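Local coordinates for protein endoglucanase (Thermotoga maritima, PDB 2FVG) that is named as an endoglucanase but probably works as an aminopeptidase of the M42 peptidase family that uses two divalent metal cations, at residues D63-V68 with G84-R89; F166-G171 with V218-T223. All coordinates share one frame; numbering follows the deposited sequence.

From the N terminus, the chain leaves strand 55-61 of the large mixed sheet and enters 63-68, which leads into strand 66-72 of the six-stranded antiparallel sheet. It returns along strand 78-83, and interaction 1 closes this hairpin where 84-89 comes back over V65 and F67. After the rest of that sheet and a return to the mixed sheet through strands 155-157 and 160-163, the chain reaches helix 166-180, whose first turn meets strand 215-224 in interaction 2, closing a loop of 46 residues. The contacts follow in series, neither nested nor crossing, with centres about 17 Å apart. E64 OE2 joins them by a salt bridge to R169 NH2 at 2.9 Å.

Interaction 1. Residues D63-V68 with G84-R89; sequences DEVGFV and GGVDPR. With EDO (1,2-ethanediol), chain C.
V86 and F67 carry the clearest apolar contact here. The methyl CG1 of V86 lies 3.8 Å from CZ of F67 and 3.9 Å from CE1, so it meets one corner of the ring obliquely. That methyl is anti to the backbone N of V86 (chi1 -155°), while the other, CG2, lies beside V65. The V65 and V86 side chains pass alongside one another, running opposite ways, though their modelled methyl separation is too short to be trusted in detail. CG2 of V86 also approaches G66 O at 4.1 Å.

V65 also packs on the backbone of the two glycines. Its CG1 rests 3.8 Å from G85 O, and its CG2 is 4.2 Å from G84 CA. G84 has a positive phi of 112°, where a side chain would press on the carbonyl oxygen of the residue before and would run into V65 CG2.

Strands 66-72 and 78-83 form a beta hairpin in the six-stranded antiparallel sheet, and 84-89 is the loop that leaves it. G66 pairs through its backbone with V83 just before this loop, and the F67 ring makes edge-to-face contacts with F80 and F150.

1,2-Ethanediol, probably from the crystallisation liquor, donates a weak bond from O1 to V65 O at 3.4 Å. Within 84-89, D87 OD1 accepts from R89 N at 3.1 Å in an Asx turn, the N-H arriving from above the carboxylate plane.

Interaction 2. Residues F166-G171 with V218-T223; sequences FDDRAG and VVETTT
The hydroxyl OG1 of T221 sits between two acceptors of the facing helix, 3.0 Å from F166 O and 3.2 Å from D168 OD1; its one proton has both within reach, and the geometry does not settle which it serves. This is the first turn of helix 166-180 laid against strand 215-224 of the large mixed sheet, in the metallopeptidase fold of the M42 family. The short axes approach to 6.2 Å and run at 141°. OG1 reaches the helix because it stands anti to the carbonyl carbon of T221 (chi1 -60°).

F166 O also accepts A170 N, and D168 OD1 takes a weak bond from G171 N. The peptide between D167 and D168 is cis. D167 is predicted to bind both metals; D168 packs against the strand, its OD1 3.5 Å from E220 CA. D168 OD2 accepts from H61 N, so it probably helps to place H61, a predicted metal ligand whose NE2 is hydrogen-bonded to OE2 of E220, another predicted ligand. An alanine in place of D168 would probably leave H61 N without its carboxylate mate and open a gap beside the E220 backbone.

D167 CB lies alongside T221 CB, 4.1 Å away. The CB of A170 comes within 3.7 Å of T221 OG1. At the far end of the contact the strand comes close to G171, where a CB would run into V219 O and D168 OD1; V219 CG1, anti to its own backbone N, touches G171 CA at 3.8 Å.

Interaction 1. Residues D63-V68 with G84-R89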
loop_
_atom_site.group_PDB
_atom_site.type_symbol
_atom_site.label_atom_id
_atom_site.label_comp_id
_atom_site.label_asym_id
_atom_site.label_seq_id
_atom_site.Cartn_x
_atom_site.Cartn_y
_atom_site.Cartn_z
ATOM N N ASP A 63 1.747 -0.580 5.245
ATOM C CA ASP A 63 1.052 0.261 6.225
ATOM C C ASP A 63 -0.100 1.107 5.684
ATOM O O ASP A 63 -0.156 1.415 4.488
ATOM C CB ASP A 63 2.043 1.135 7.039
ATOM C CG ASP A 63 2.835 2.120 6.184
ATOM O OD1 ASP A 63 3.273 1.745 5.055
ATOM O OD2 ASP A 63 3.044 3.269 6.672
ATOM N N GLU A 64 -1.005 1.486 6.587
ATOM C CA GLU A 64 -2.136 2.334 6.239
ATOM C C GLU A 64 -2.277 3.439 7.296
ATOM O O GLU A 64 -1.684 3.365 8.363
ATOM C CB GLU A 64 -3.416 1.479 6.132
ATOM C CG GLU A 64 -3.873 0.893 7.475
ATOM C CD GLU A 64 -5.055 -0.066 7.361
ATOM O OE1 GLU A 64 -6.159 0.348 6.930
ATOM O OE2 GLU A 64 -4.878 -1.237 7.731
ATOM N N VAL A 65 -3.051 4.471 6.994
ATOM C CA VAL A 65 -3.322 5.525 7.957
ATOM C C VAL A 65 -4.240 5.007 9.078
ATOM O O VAL A 65 -5.079 4.125 8.849
ATOM C CB VAL A 65 -3.912 6.781 7.263
ATOM C CG1 VAL A 65 -4.388 7.814 8.289
ATOM C CG2 VAL A 65 -2.845 7.411 6.405
ATOM N N GLY A 66 -4.103 5.570 10.286
ATOM C CA GLY A 66 -4.912 5.102 11.414
ATOM C C GLY A 66 -4.776 5.998 12.615
ATOM O O GLY A 66 -4.570 7.198 12.463
ATOM N N PHE A 67 -4.896 5.412 13.806
ATOM C CA PHE A 67 -4.847 6.173 15.042
ATOM C C PHE A 67 -4.184 5.317 16.108
ATOM O O PHE A 67 -3.883 4.138 15.878
ATOM C CB PHE A 67 -6.285 6.546 15.487
ATOM C CG PHE A 67 -7.133 7.124 14.383
ATOM C CD1 PHE A 67 -7.060 8.481 14.075
ATOM C CD2 PHE A 67 -7.963 6.308 13.625
ATOM C CE1 PHE A 67 -7.813 9.020 13.041
ATOM C CE2 PHE A 67 -8.722 6.832 12.588
ATOM C CZ PHE A 67 -8.649 8.199 12.293
ATOM N N VAL A 68 -3.981 5.907 17.282
ATOM C CA VAL A 68 -3.413 5.200 18.404
ATOM C C VAL A 68 -4.171 5.667 19.658
ATOM O O VAL A 68 -4.557 6.832 19.761
ATOM C CB VAL A 68 -1.869 5.364 18.457
ATOM C CG1 VAL A 68 -1.452 6.815 18.732
ATOM C CG2 VAL A 68 -1.238 4.392 19.446
ATOM N N GLY A 84 -0.469 9.203 10.601
ATOM C CA GLY A 84 -0.520 9.478 9.169
ATOM C C GLY A 84 -1.359 10.725 8.973
ATOM O O GLY A 84 -1.692 11.418 9.948
ATOM N N GLY A 85 -1.719 11.013 7.726
ATOM C CA GLY A 85 -2.507 12.209 7.417
ATOM C C GLY A 85 -4.003 11.960 7.462
ATOM O O GLY A 85 -4.540 11.264 6.596
ATOM N N VAL A 86 -4.671 12.521 8.472
ATOM C CA VAL A 86 -6.111 12.350 8.627
ATOM C C VAL A 86 -6.767 13.686 8.954
ATOM O O VAL A 86 -6.320 14.411 9.848
ATOM C CB VAL A 86 -6.472 11.344 9.763
ATOM C CG1 VAL A 86 -7.840 10.732 9.515
ATOM C CG2 VAL A 86 -5.458 10.232 9.871
ATOM N N ASP A 87 -7.836 14.000 8.227
ATOM C CA ASP A 87 -8.606 15.226 8.435
ATOM C C ASP A 87 -9.684 14.918 9.483
ATOM O O ASP A 87 -10.650 14.207 9.188
ATOM C CB ASP A 87 -9.230 15.668 7.101
ATOM C CG ASP A 87 -10.039 16.962 7.200
ATOM O OD1 ASP A 87 -10.170 17.567 8.297
ATOM O OD2 ASP A 87 -10.555 17.375 6.138
ATOM N N PRO A 88 -9.533 15.466 10.707
ATOM C CA PRO A 88 -10.483 15.174 11.779
ATOM C C PRO A 88 -11.921 15.593 11.472
ATOM O O PRO A 88 -12.857 15.071 12.089
ATOM C CB PRO A 88 -9.936 15.972 12.969
ATOM C CG PRO A 88 -9.073 17.025 12.367
ATOM C CD PRO A 88 -8.482 16.403 11.146
ATOM N N ARG A 89 -12.088 16.516 10.525
ATOM C CA ARG A 89 -13.408 17.033 10.141
ATOM C C ARG A 89 -14.366 15.961 9.631
ATOM O O ARG A 89 -15.569 16.046 9.883
ATOM C CB ARG A 89 -13.278 18.168 9.109
HETATM C C1 EDO C . -7.013 3.358 4.758
HETATM O O1 EDO C . -7.020 3.685 6.143
HETATM C C2 EDO C . -7.780 4.439 4.006
HETATM O O2 EDO C . -8.130 3.965 2.704
#

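Interaction 2. Residues F166-G171 with V218-T223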
loop_
_atom_site.group_PDB
_atom_site.type_symbol
_atom_site.label_atom_id
_atom_site.label_comp_id
_atom_site.label_asym_id
_atom_site.label_seq_id
_atom_site.Cartn_x
_atom_site.Cartn_y
_atom_site.Cartn_z
ATOM N N PHE A 166 -6.359 0.786 -0.153
ATOM C CA PHE A 166 -5.889 0.339 -1.494
ATOM C C PHE A 166 -4.471 0.912 -1.719
ATOM O O PHE A 166 -3.643 0.339 -2.442
ATOM C CB PHE A 166 -6.852 0.736 -2.602
ATOM C CG PHE A 166 -8.072 -0.171 -2.736
ATOM C CD1 PHE A 166 -8.046 -1.489 -2.302
ATOM C CD2 PHE A 166 -9.206 0.284 -3.411
ATOM C CE1 PHE A 166 -9.163 -2.328 -2.480
ATOM C CE2 PHE A 166 -10.330 -0.548 -3.604
ATOM C CZ PHE A 166 -10.302 -1.854 -3.146
ATOM N N ASP A 167 -4.223 2.055 -1.092
ATOM C CA ASP A 167 -2.885 2.663 -1.009
ATOM C C ASP A 167 -2.297 2.197 0.351
ATOM O O ASP A 167 -2.655 2.764 1.402
ATOM C CB ASP A 167 -3.016 4.184 -1.018
ATOM C CG ASP A 167 -1.693 4.899 -0.752
ATOM O OD1 ASP A 167 -0.606 4.305 -0.956
ATOM O OD2 ASP A 167 -1.750 6.075 -0.341
ATOM N N ASP A 168 -1.419 1.184 0.363
ATOM C CA ASP A 168 -0.903 0.483 -0.826
ATOM C C ASP A 168 -1.157 -1.044 -0.796
ATOM O O ASP A 168 -0.364 -1.858 -1.320
ATOM C CB ASP A 168 0.600 0.790 -0.973
ATOM C CG ASP A 168 1.154 0.458 -2.356
ATOM O OD1 ASP A 168 0.361 0.381 -3.329
ATOM O OD2 ASP A 168 2.397 0.263 -2.468
ATOM N N ARG A 169 -2.290 -1.456 -0.236
ATOM C CA ARG A 169 -2.600 -2.885 -0.229
ATOM C C ARG A 169 -2.816 -3.410 -1.656
ATOM O O ARG A 169 -2.632 -4.605 -1.886
ATOM C CB ARG A 169 -3.764 -3.222 0.715
ATOM C CG ARG A 169 -3.525 -2.748 2.194
ATOM C CD ARG A 169 -2.625 -3.685 3.076
ATOM N NE ARG A 169 -2.213 -3.014 4.316
ATOM C CZ ARG A 169 -2.981 -2.864 5.389
ATOM N NH1 ARG A 169 -4.224 -3.334 5.410
ATOM N NH2 ARG A 169 -2.505 -2.246 6.451
ATOM N N ALA A 170 -3.175 -2.550 -2.623
ATOM C CA ALA A 170 -3.310 -3.052 -4.018
ATOM C C ALA A 170 -1.921 -3.352 -4.579
ATOM O O ALA A 170 -1.742 -4.301 -5.331
ATOM C CB ALA A 170 -4.042 -2.041 -4.925
ATOM N N GLY A 171 -0.939 -2.517 -4.223
ATOM C CA GLY A 171 0.450 -2.724 -4.631
ATOM C C GLY A 171 0.998 -4.033 -4.081
ATOM O O GLY A 171 1.652 -4.796 -4.810
ATOM N N VAL A 218 9.091 0.885 -7.756
ATOM C CA VAL A 218 8.170 1.079 -6.638
ATOM C C VAL A 218 6.735 0.958 -7.197
ATOM O O VAL A 218 6.380 1.616 -8.173
ATOM C CB VAL A 218 8.407 2.459 -5.943
ATOM C CG1 VAL A 218 7.518 2.597 -4.750
ATOM C CG2 VAL A 218 9.864 2.584 -5.518
ATOM N N VAL A 219 5.945 0.054 -6.624
ATOM C CA VAL A 219 4.555 -0.169 -7.011
ATOM C C VAL A 219 3.663 0.548 -5.996
ATOM O O VAL A 219 3.606 0.166 -4.819
ATOM C CB VAL A 219 4.235 -1.670 -7.063
ATOM C CG1 VAL A 219 2.784 -1.919 -7.502
ATOM C CG2 VAL A 219 5.184 -2.373 -8.088
ATOM N N GLU A 220 3.019 1.624 -6.442
ATOM C CA GLU A 220 2.134 2.392 -5.585
ATOM C C GLU A 220 0.724 2.460 -6.150
ATOM O O GLU A 220 0.424 1.893 -7.226
ATOM C CB GLU A 220 2.686 3.802 -5.390
ATOM C CG GLU A 220 3.982 3.807 -4.587
ATOM C CD GLU A 220 4.505 5.193 -4.277
ATOM O OE1 GLU A 220 4.057 6.170 -4.939
ATOM O OE2 GLU A 220 5.381 5.299 -3.370
ATOM N N THR A 221 -0.135 3.115 -5.388
ATOM C CA THR A 221 -1.507 3.396 -5.747
ATOM C C THR A 221 -1.591 4.918 -5.655
ATOM O O THR A 221 -1.047 5.518 -4.722
ATOM C CB THR A 221 -2.494 2.673 -4.819
ATOM O OG1 THR A 221 -2.265 1.259 -4.917
ATOM C CG2 THR A 221 -3.941 2.937 -5.247
ATOM N N THR A 222 -2.155 5.558 -6.674
ATOM C CA THR A 222 -2.247 7.022 -6.694
ATOM C C THR A 222 -3.736 7.349 -6.635
ATOM O O THR A 222 -4.482 6.926 -7.512
ATOM C CB THR A 222 -1.553 7.630 -7.959
ATOM O OG1 THR A 222 -1.711 9.053 -7.959
ATOM C CG2 THR A 222 -2.146 7.065 -9.266
ATOM N N THR A 223 -4.162 8.086 -5.606
ATOM C CA THR A 223 -5.581 8.341 -5.418
ATOM C C THR A 223 -6.023 9.756 -5.762
ATOM O O THR A 223 -5.492 10.735 -5.234
ATOM C CB THR A 223 -6.080 7.981 -3.958
ATOM O OG1 THR A 223 -5.613 6.678 -3.559
ATOM C CG2 THR A 223 -7.612 7.985 -3.899
#